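Long-range contacts in tyrosine--tRNA ligase (Aeropyrum pernix, PDB 2CYA), which probably catalyses the ATP-dependent attachment of tyrosine to tRNA(Tyr), through a Tyr-AMP intermediate, as a homodimeric class I aminoacyl-tRNA synthetase: residues A[36-42]-A[67-73]; A[59-63]-A[106-112]. One frame throughout, in Å; residues are numbered along the deposited sequence.

Helix 51-64 ties the two contacts together: it connects the strands of interaction 1 and supplies one half of interaction 2. Interaction 1 is deep in the parallel part of the central sheet and rests on a ladder of main-chain hydrogen bonds, with Tyr39 of the predicted tyrosine site on one face. Interaction 2 lies farther out, where the helix meets the loop leading into strand 113-116; it is partly buried, made chiefly by aliphatic side chains, with a lysine and an arginine at its margin. The two meet directly: Val59 CG1 packs 3.5 Å from Phe69 CD2, and Val112 CG1 lies 3.6 Å from Val71 CG2.

Interaction 1: A[36-42]-A[67-73]; sequences IKGYIGY and VDFSVLE
Build 36-42 and 67-73 as neighbouring parallel strands, axes 4.6 Å apart at closest and 21° between their directions, in a register pairing Lys37 with Asp68 through to Tyr42 with Glu73. Six main-chain hydrogen bonds close the ladder. Ile36 O accepts from Asp68 N (2.8 Å), Gly38 N donates to Asp68 O (3.0 Å), and Gly38 O accepts from Ser70 N (3.0 Å). Ile40 N then donates to Ser70 O (3.2 Å), Ile40 O accepts from Leu72 N (2.8 Å), and Tyr42 N donates to Leu72 O (3.3 Å). Lys37 and Tyr39 turn their backbone the other way, bonding to strand 180-184 and Asp179. These are the two strands of a beta-alpha-beta unit, joined through helix 51-64, in the Rossmann-type catalytic domain of class I synthetases. Tyr39, predicted to bind tyrosine, shares a face with Ser70 and Leu72; its chi1 of 94° brings CD1 3.8 Å from Leu72 CB. On the opposite face the Phe69 ring lies beneath Gly38 and Tyr39, its centroid 3.8 Å from Tyr39 CA in a CH-pi contact. A CB on Gly38 would crowd Val67 CG1. Ser70 OG is satisfied by Arg113. Glu73 OE2 makes a salt bridge to Arg99 and accepts from a water (2.7 Å), which itself accepts from Tyr42 OH (2.6 Å).

Interaction 2: A[59-63]-A[106-112]; sequences VKDLV and GVPVERV
Pro108 sits at the centre of an inverse gamma turn (phi -78°, psi 75°), closed by a weak 2.8 Å bond from Val109 N to Val107 O, and this tight bend sets its ring against helix 51-64. Just before it, Gly106 ends helix 88-104 in a Schellman motif; its phi of 105° would jam a CB against the preceding carbonyl. After the bend, 109-111 form a short 3-10 segment, with Arg111 N bonded to Pro108 O (3.0 Å) and Val112 N to Val109 O (3.0 Å), and the chain enters strand 113-116. Against this connection the helix sets Val59, Lys60 and Val63, all with CA-to-CB bonds toward it; the nearest CA atoms are those of Lys60 and Val107, 5.1 Å apart. Val63, chi1 t, is the most covered: CG1 meets Pro108 CG at 3.8 Å and CG2 meets Val112 CG2 at 4.1 Å. Val59 CG1 reaches Val107 CG1 (4.2 Å) and Val112 CG2 (4.3 Å). Lys60, all four chi angles t, stretches along the loop, its CG 3.9 Å from Pro108 CD, until NZ donates to Gly106 O at 3.2 Å. Arg111 lays a face of its guanidinium over Val63 CG1, 3.6 Å from CZ. Helix and loop thus join by fit between aliphatic surfaces, while both cations at the margin meet neutral partners across the contact, so neither segment offers the other a salt bridge.

Interaction 1: A[36-42]-A[67-73]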
loop_
_atom_site.group_PDB
_atom_site.type_symbol
_atom_site.label_atom_id
_atom_site.label_comp_id
_atom_site.label_asym_id
_atom_site.label_seq_id
_atom_site.Cartn_x
_atom_site.Cartn_y
_atom_site.Cartn_z
ATOM N N ILE A 36 7.767 -1.297 -28.652
ATOM C CA ILE A 36 6.541 -1.374 -27.869
ATOM C C ILE A 36 6.712 -2.419 -26.792
ATOM O O ILE A 36 7.151 -3.524 -27.084
ATOM C CB ILE A 36 5.379 -1.794 -28.765
ATOM C CG1 ILE A 36 5.225 -0.773 -29.901
ATOM C CG2 ILE A 36 4.115 -1.958 -27.937
ATOM C CD1 ILE A 36 4.042 -1.043 -30.809
ATOM N N LYS A 37 6.373 -2.075 -25.553
ATOM C CA LYS A 37 6.486 -3.026 -24.441
ATOM C C LYS A 37 5.110 -3.410 -23.918
ATOM O O LYS A 37 4.200 -2.577 -23.852
ATOM C CB LYS A 37 7.293 -2.425 -23.296
ATOM C CG LYS A 37 8.694 -1.999 -23.667
ATOM C CD LYS A 37 9.404 -1.439 -22.440
ATOM C CE LYS A 37 10.775 -0.897 -22.793
ATOM N NZ LYS A 37 11.536 -0.536 -21.568
ATOM N N GLY A 38 4.948 -4.679 -23.558
ATOM C CA GLY A 38 3.665 -5.112 -23.052
ATOM C C GLY A 38 3.849 -6.241 -22.064
ATOM O O GLY A 38 4.947 -6.784 -21.923
ATOM N N TYR A 39 2.781 -6.584 -21.363
ATOM C CA TYR A 39 2.846 -7.691 -20.427
ATOM C C TYR A 39 1.457 -8.219 -20.185
ATOM O O TYR A 39 0.478 -7.693 -20.723
ATOM C CB TYR A 39 3.433 -7.237 -19.066
ATOM C CG TYR A 39 2.394 -6.840 -18.000
ATOM C CD1 TYR A 39 2.598 -7.166 -16.652
ATOM C CD2 TYR A 39 1.219 -6.160 -18.334
ATOM C CE1 TYR A 39 1.672 -6.832 -15.671
ATOM C CE2 TYR A 39 0.273 -5.818 -17.355
ATOM C CZ TYR A 39 0.504 -6.162 -16.022
ATOM O OH TYR A 39 -0.439 -5.889 -15.040
ATOM N N ILE A 40 1.407 -9.294 -19.403
ATOM C CA ILE A 40 0.166 -9.846 -18.889
ATOM C C ILE A 40 0.580 -10.188 -17.455
ATOM O O ILE A 40 1.724 -10.620 -17.201
ATOM C CB ILE A 40 -0.369 -11.131 -19.583
ATOM C CG1 ILE A 40 -1.725 -11.477 -18.943
ATOM C CG2 ILE A 40 0.611 -12.285 -19.463
ATOM C CD1 ILE A 40 -2.478 -12.711 -19.544
ATOM N N GLY A 41 -0.316 -9.912 -16.519
ATOM C CA GLY A 41 -0.057 -10.217 -15.134
ATOM C C GLY A 41 -1.152 -11.185 -14.753
ATOM O O GLY A 41 -2.329 -10.949 -15.052
ATOM N N TYR A 42 -0.790 -12.268 -14.092
ATOM C CA TYR A 42 -1.788 -13.243 -13.701
ATOM C C TYR A 42 -1.440 -13.812 -12.339
ATOM O O TYR A 42 -0.267 -13.885 -11.971
ATOM C CB TYR A 42 -1.832 -14.376 -14.733
ATOM C CG TYR A 42 -0.726 -15.381 -14.548
ATOM C CD1 TYR A 42 -0.946 -16.557 -13.832
ATOM C CD2 TYR A 42 0.574 -15.120 -15.016
ATOM C CE1 TYR A 42 0.107 -17.458 -13.577
ATOM C CE2 TYR A 42 1.631 -16.015 -14.767
ATOM C CZ TYR A 42 1.382 -17.178 -14.049
ATOM O OH TYR A 42 2.404 -18.076 -13.806
ATOM N N VAL A 67 6.086 -6.988 -30.255
ATOM C CA VAL A 67 6.017 -6.393 -28.906
ATOM C C VAL A 67 7.029 -7.023 -27.934
ATOM O O VAL A 67 7.125 -8.239 -27.865
ATOM C CB VAL A 67 4.603 -6.565 -28.301
ATOM C CG1 VAL A 67 4.565 -5.981 -26.882
ATOM C CG2 VAL A 67 3.548 -5.877 -29.205
ATOM N N ASP A 68 7.800 -6.216 -27.202
ATOM C CA ASP A 68 8.744 -6.769 -26.217
ATOM C C ASP A 68 7.855 -7.125 -25.026
ATOM O O ASP A 68 7.327 -6.248 -24.325
ATOM C CB ASP A 68 9.812 -5.741 -25.816
ATOM C CG ASP A 68 10.942 -5.623 -26.854
ATOM O OD1 ASP A 68 11.530 -6.669 -27.250
ATOM O OD2 ASP A 68 11.257 -4.485 -27.267
ATOM N N PHE A 69 7.709 -8.424 -24.801
ATOM C CA PHE A 69 6.790 -8.938 -23.803
ATOM C C PHE A 69 7.341 -9.520 -22.520
ATOM O O PHE A 69 8.382 -10.183 -22.505
ATOM C CB PHE A 69 5.908 -10.005 -24.475
ATOM C CG PHE A 69 4.517 -10.074 -23.938
ATOM C CD1 PHE A 69 3.562 -9.148 -24.336
ATOM C CD2 PHE A 69 4.176 -11.023 -22.968
ATOM C CE1 PHE A 69 2.278 -9.156 -23.761
ATOM C CE2 PHE A 69 2.901 -11.036 -22.393
ATOM C CZ PHE A 69 1.957 -10.100 -22.786
ATOM N N SER A 70 6.579 -9.294 -21.451
ATOM C CA SER A 70 6.888 -9.802 -20.121
ATOM C C SER A 70 5.642 -10.453 -19.542
ATOM O O SER A 70 4.495 -10.069 -19.848
ATOM C CB SER A 70 7.304 -8.674 -19.165
ATOM O OG SER A 70 8.438 -7.977 -19.620
ATOM N N VAL A 71 5.864 -11.457 -18.714
ATOM C CA VAL A 71 4.753 -12.103 -18.042
ATOM C C VAL A 71 5.051 -11.828 -16.565
ATOM O O VAL A 71 6.140 -12.140 -16.073
ATOM C CB VAL A 71 4.691 -13.642 -18.288
ATOM C CG1 VAL A 71 3.651 -14.266 -17.347
ATOM C CG2 VAL A 71 4.279 -13.951 -19.761
ATOM N N LEU A 72 4.115 -11.200 -15.869
ATOM C CA LEU A 72 4.339 -10.937 -14.447
ATOM C C LEU A 72 3.671 -12.025 -13.618
ATOM O O LEU A 72 2.451 -12.155 -13.629
ATOM C CB LEU A 72 3.765 -9.573 -14.020
ATOM C CG LEU A 72 3.912 -9.342 -12.501
ATOM C CD1 LEU A 72 5.400 -9.122 -12.192
ATOM C CD2 LEU A 72 3.062 -8.122 -12.010
ATOM N N GLU A 73 4.467 -12.815 -12.911
ATOM C CA GLU A 73 3.900 -13.851 -12.053
ATOM C C GLU A 73 3.498 -13.047 -10.828
ATOM O O GLU A 73 4.325 -12.768 -9.971
ATOM C CB GLU A 73 4.974 -14.904 -11.746
ATOM C CG GLU A 73 5.441 -15.552 -13.054
ATOM C CD GLU A 73 6.663 -16.426 -12.935
ATOM O OE1 GLU A 73 7.443 -16.253 -11.969
ATOM O OE2 GLU A 73 6.857 -17.281 -13.839
HETATM O O HOH W 1 4.727 -18.398 -15.025
#

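Interaction 2: A[59-63]-A[106-112]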
loop_
_atom_site.group_PDB
_atom_site.type_symbol
_atom_site.label_atom_id
_atom_site.label_comp_id
_atom_site.label_asym_id
_atom_site.label_seq_id
_atom_site.Cartn_x
_atom_site.Cartn_y
_atom_site.Cartn_z
ATOM N N VAL A 59 -0.311 -14.103 -25.989
ATOM C CA VAL A 59 1.061 -13.702 -25.698
ATOM C C VAL A 59 1.868 -14.051 -26.945
ATOM O O VAL A 59 2.668 -13.250 -27.435
ATOM C CB VAL A 59 1.636 -14.457 -24.477
ATOM C CG1 VAL A 59 3.117 -14.123 -24.307
ATOM C CG2 VAL A 59 0.856 -14.063 -23.212
ATOM N N LYS A 60 1.646 -15.252 -27.465
ATOM C CA LYS A 60 2.340 -15.684 -28.680
ATOM C C LYS A 60 2.105 -14.679 -29.809
ATOM O O LYS A 60 3.053 -14.301 -30.487
ATOM C CB LYS A 60 1.862 -17.069 -29.130
ATOM C CG LYS A 60 2.516 -17.517 -30.445
ATOM C CD LYS A 60 2.282 -19.004 -30.729
ATOM C CE LYS A 60 2.875 -19.404 -32.087
ATOM N NZ LYS A 60 3.119 -20.877 -32.213
ATOM N N ASP A 61 0.856 -14.239 -30.005
ATOM C CA ASP A 61 0.554 -13.264 -31.058
ATOM C C ASP A 61 1.314 -11.935 -30.864
ATOM O O ASP A 61 1.911 -11.414 -31.808
ATOM C CB ASP A 61 -0.948 -12.937 -31.135
ATOM C CG ASP A 61 -1.802 -14.102 -31.645
ATOM O OD1 ASP A 61 -1.236 -15.081 -32.150
ATOM O OD2 ASP A 61 -3.052 -14.031 -31.544
ATOM N N LEU A 62 1.276 -11.371 -29.654
ATOM C CA LEU A 62 1.974 -10.108 -29.394
ATOM C C LEU A 62 3.460 -10.217 -29.669
ATOM O O LEU A 62 4.045 -9.322 -30.281
ATOM C CB LEU A 62 1.744 -9.632 -27.956
ATOM C CG LEU A 62 0.569 -8.665 -27.839
ATOM C CD1 LEU A 62 -0.717 -9.363 -28.266
ATOM C CD2 LEU A 62 0.451 -8.170 -26.409
ATOM N N VAL A 63 4.071 -11.311 -29.227
ATOM C CA VAL A 63 5.499 -11.515 -29.463
ATOM C C VAL A 63 5.816 -11.563 -30.969
ATOM O O VAL A 63 6.799 -10.979 -31.416
ATOM C CB VAL A 63 5.991 -12.841 -28.829
ATOM C CG1 VAL A 63 7.398 -13.191 -29.345
ATOM C CG2 VAL A 63 6.002 -12.719 -27.309
ATOM N N GLY A 106 3.369 -24.000 -27.256
ATOM C CA GLY A 106 3.834 -23.375 -28.477
ATOM C C GLY A 106 4.205 -21.920 -28.345
ATOM O O GLY A 106 4.555 -21.287 -29.343
ATOM N N VAL A 107 4.127 -21.365 -27.139
ATOM C CA VAL A 107 4.506 -19.965 -26.969
ATOM C C VAL A 107 6.042 -19.899 -27.011
ATOM O O VAL A 107 6.721 -20.748 -26.437
ATOM C CB VAL A 107 4.022 -19.394 -25.605
ATOM C CG1 VAL A 107 4.428 -17.932 -25.480
ATOM C CG2 VAL A 107 2.516 -19.535 -25.472
ATOM N N PRO A 108 6.608 -18.904 -27.712
ATOM C CA PRO A 108 8.071 -18.776 -27.786
ATOM C C PRO A 108 8.597 -18.155 -26.485
ATOM O O PRO A 108 8.951 -16.975 -26.464
ATOM C CB PRO A 108 8.274 -17.852 -28.987
ATOM C CG PRO A 108 7.054 -16.978 -28.951
ATOM C CD PRO A 108 5.938 -17.937 -28.606
ATOM N N VAL A 109 8.639 -18.948 -25.413
ATOM C CA VAL A 109 9.072 -18.444 -24.113
ATOM C C VAL A 109 10.483 -17.861 -24.058
ATOM O O VAL A 109 10.796 -17.065 -23.171
ATOM C CB VAL A 109 8.916 -19.528 -23.008
ATOM C CG1 VAL A 109 7.430 -19.879 -22.839
ATOM C CG2 VAL A 109 9.704 -20.781 -23.367
ATOM N N GLU A 110 11.330 -18.230 -25.013
ATOM C CA GLU A 110 12.694 -17.715 -25.025
ATOM C C GLU A 110 12.694 -16.205 -25.238
ATOM O O GLU A 110 13.610 -15.504 -24.801
ATOM C CB GLU A 110 13.521 -18.391 -26.128
ATOM C CG GLU A 110 13.093 -18.069 -27.557
ATOM C CD GLU A 110 11.890 -18.876 -28.031
ATOM O OE1 GLU A 110 11.391 -19.736 -27.267
ATOM O OE2 GLU A 110 11.449 -18.652 -29.184
ATOM N N ARG A 111 11.660 -15.711 -25.911
ATOM C CA ARG A 111 11.523 -14.293 -26.206
ATOM C C ARG A 111 10.670 -13.564 -25.162
ATOM O O ARG A 111 10.435 -12.368 -25.284
ATOM C CB ARG A 111 10.907 -14.116 -27.603
ATOM C CG ARG A 111 11.803 -14.647 -28.743
ATOM C CD ARG A 111 11.101 -14.649 -30.116
ATOM N NE ARG A 111 10.877 -13.307 -30.647
ATOM C CZ ARG A 111 10.141 -13.032 -31.723
ATOM N NH1 ARG A 111 9.545 -14.010 -32.397
ATOM N NH2 ARG A 111 9.998 -11.775 -32.135
ATOM N N VAL A 112 10.221 -14.283 -24.134
ATOM C CA VAL A 112 9.399 -13.684 -23.080
ATOM C C VAL A 112 10.191 -13.527 -21.783
ATOM O O VAL A 112 10.916 -14.427 -21.390
ATOM C CB VAL A 112 8.156 -14.553 -22.761
ATOM C CG1 VAL A 112 7.310 -13.885 -21.670
ATOM C CG2 VAL A 112 7.330 -14.774 -24.015
#